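Local coordinates for nicotinamide-nucleotide adenylyltransferase NadR family / Ribosylnicotinamide kinase (Lactococcus lactis subsp. cremoris, PDB 6GYE), which binds nicotinamide riboside and probably phosphorylates it, and probably also adenylylates nicotinamide mononucleotide on the route to NAD+, at residues Thr191-Leu196 with Leu298-Ile303. Sequence-based numbering, arbitrary orientation.
With SO4 (sulfate ion), chain F.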
loop_
_atom_site.group_PDB
_atom_site.type_symbol
_atom_site.label_atom_id
_atom_site.label_comp_id
_atom_site.label_asym_id
_atom_site.label_seq_id
_atom_site.Cartn_x
_atom_site.Cartn_y
_atom_site.Cartn_z
ATOM N N THR A 191 -14.620 21.052 -16.259
ATOM C CA THR A 191 -14.576 21.955 -15.113
ATOM C C THR A 191 -13.153 22.229 -14.646
ATOM O O THR A 191 -12.970 22.867 -13.604
ATOM C CB THR A 191 -15.421 21.425 -13.947
ATOM O OG1 THR A 191 -15.046 20.080 -13.626
ATOM C CG2 THR A 191 -16.888 21.438 -14.324
ATOM N N GLY A 192 -12.144 21.757 -15.382
ATOM C CA GLY A 192 -10.760 22.002 -15.024
ATOM C C GLY A 192 -10.109 20.959 -14.140
ATOM O O GLY A 192 -9.064 21.258 -13.545
ATOM N N LYS A 193 -10.684 19.746 -14.034
ATOM C CA LYS A 193 -10.063 18.690 -13.236
ATOM C C LYS A 193 -8.636 18.446 -13.676
ATOM O O LYS A 193 -7.720 18.384 -12.853
ATOM C CB LYS A 193 -10.840 17.369 -13.337
ATOM C CG LYS A 193 -12.188 17.345 -12.689
ATOM C CD LYS A 193 -13.273 16.567 -13.471
ATOM C CE LYS A 193 -12.885 15.236 -14.097
ATOM N NZ LYS A 193 -11.807 15.189 -15.145
ATOM N N THR A 194 -8.429 18.300 -14.981
ATOM C CA THR A 194 -7.125 17.859 -15.456
ATOM C C THR A 194 -6.072 18.919 -15.179
ATOM O O THR A 194 -4.984 18.604 -14.683
ATOM C CB THR A 194 -7.198 17.502 -16.953
ATOM O OG1 THR A 194 -8.101 16.403 -17.128
ATOM C CG2 THR A 194 -5.835 17.079 -17.496
ATOM N N THR A 195 -6.394 20.188 -15.440
ATOM C CA THR A 195 -5.463 21.252 -15.096
ATOM C C THR A 195 -5.188 21.268 -13.591
ATOM O O THR A 195 -4.038 21.431 -13.170
ATOM C CB THR A 195 -6.015 22.593 -15.585
ATOM O OG1 THR A 195 -6.051 22.573 -17.007
ATOM C CG2 THR A 195 -5.122 23.738 -15.184
ATOM N N LEU A 196 -6.221 21.045 -12.763
ATOM C CA LEU A 196 -6.020 21.068 -11.315
ATOM C C LEU A 196 -5.112 19.929 -10.853
ATOM O O LEU A 196 -4.156 20.150 -10.097
ATOM C CB LEU A 196 -7.366 21.002 -10.590
ATOM C CG LEU A 196 -7.262 21.074 -9.061
ATOM C CD1 LEU A 196 -6.665 22.397 -8.641
ATOM C CD2 LEU A 196 -8.600 20.848 -8.384
ATOM N N LEU A 298 -11.207 15.697 -3.511
ATOM C CA LEU A 298 -11.451 17.073 -3.929
ATOM C C LEU A 298 -12.569 17.098 -4.966
ATOM O O LEU A 298 -12.431 16.510 -6.041
ATOM C CB LEU A 298 -10.180 17.689 -4.520
ATOM C CG LEU A 298 -9.047 17.868 -3.511
ATOM C CD1 LEU A 298 -7.768 18.263 -4.188
ATOM C CD2 LEU A 298 -9.418 18.902 -2.470
ATOM N N VAL A 299 -13.662 17.792 -4.659
ATOM C CA VAL A 299 -14.816 17.862 -5.547
ATOM C C VAL A 299 -14.860 19.255 -6.153
ATOM O O VAL A 299 -14.889 20.249 -5.419
ATOM C CB VAL A 299 -16.124 17.548 -4.803
ATOM C CG1 VAL A 299 -17.322 17.797 -5.703
ATOM C CG2 VAL A 299 -16.113 16.105 -4.302
ATOM N N ILE A 300 -14.872 19.335 -7.481
ATOM C CA ILE A 300 -15.037 20.608 -8.182
ATOM C C ILE A 300 -16.530 20.803 -8.441
ATOM O O ILE A 300 -17.102 20.081 -9.272
ATOM C CB ILE A 300 -14.238 20.639 -9.488
ATOM C CG1 ILE A 300 -12.754 20.373 -9.216
ATOM C CG2 ILE A 300 -14.460 21.968 -10.198
ATOM C CD1 ILE A 300 -11.893 20.355 -10.490
ATOM N N PRO A 301 -17.175 21.771 -7.800
ATOM C CA PRO A 301 -18.614 21.939 -7.956
ATOM C C PRO A 301 -18.926 22.734 -9.206
ATOM O O PRO A 301 -18.064 23.453 -9.729
ATOM C CB PRO A 301 -19.008 22.713 -6.693
ATOM C CG PRO A 301 -17.811 23.551 -6.437
ATOM C CD PRO A 301 -16.615 22.736 -6.842
ATOM N N PRO A 302 -20.143 22.621 -9.726
ATOM C CA PRO A 302 -20.492 23.379 -10.932
ATOM C C PRO A 302 -20.686 24.852 -10.600
ATOM O O PRO A 302 -21.483 25.204 -9.731
ATOM C CB PRO A 302 -21.795 22.719 -11.391
ATOM C CG PRO A 302 -22.407 22.228 -10.109
ATOM C CD PRO A 302 -21.231 21.719 -9.308
ATOM N N ILE A 303 -19.911 25.710 -11.260
ATOM C CA ILE A 303 -20.223 27.129 -11.351
ATOM C C ILE A 303 -20.000 27.563 -12.793
ATOM O O ILE A 303 -19.255 26.933 -13.548
ATOM C CB ILE A 303 -19.396 27.994 -10.374
ATOM C CG1 ILE A 303 -20.171 29.267 -10.004
ATOM C CG2 ILE A 303 -18.030 28.327 -10.968
ATOM C CD1 ILE A 303 -21.616 29.019 -9.563
HETATM S S SO4 F . -11.804 18.620 -17.225
HETATM O O1 SO4 F . -11.353 19.893 -17.797
HETATM O O2 SO4 F . -12.588 17.856 -18.187
HETATM O O3 SO4 F . -10.681 17.764 -16.867
HETATM O O4 SO4 F . -12.622 18.949 -16.067
#
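Thr-191 meets Ile-300 with its backbone and the root of its side chain. Its CB lies 3.9 Å from Ile-300 CG2, and its carbonyl O is slightly nearer to that methyl, at 3.8 Å. Its OG1 bonds instead to the carbonyl O of Ser-188, and its amide N reaches sulfate O4 at 2.9 Å. Gly-192 follows as the N-cap, with phi at +91°, where a CB would press on the preceding carbonyl O. Gly-192 N bonds to sulfate O1. Ile-300 CD1 reaches past Gly-192 to the first helical turn. It sits 3.7 Å from both Lys-193 CA and Lys-193 CG. The CG is turned beside its own backbone N (chi1 -69°), and the chain then bends back so that NZ reaches the sulfate. The bond from NZ to sulfate O3 is weak, at 3.3 Å, and a salt bridge to Asp-259 holds the same amine. Lys-193 N bonds to O4. Replacing Lys-193 by an alanine would probably leave Asp-259 without this ion pair, deprive the sulfate of the lysine's nearby positive charge and uncover part of Ile-300 CD1. Thr-194 N bonds to O3. Leu-196 CD2 lies 3.9 Å from Ile-300 CD1. Ile-300 thus packs a parallel-sheet strand against the start of helix 193-203. The strand-loop-helix, with its amides around an anion, is consistent with the Walker A P-loop of a P-loop NTPase fold, the sulfate probably marking a nucleotide phosphate site.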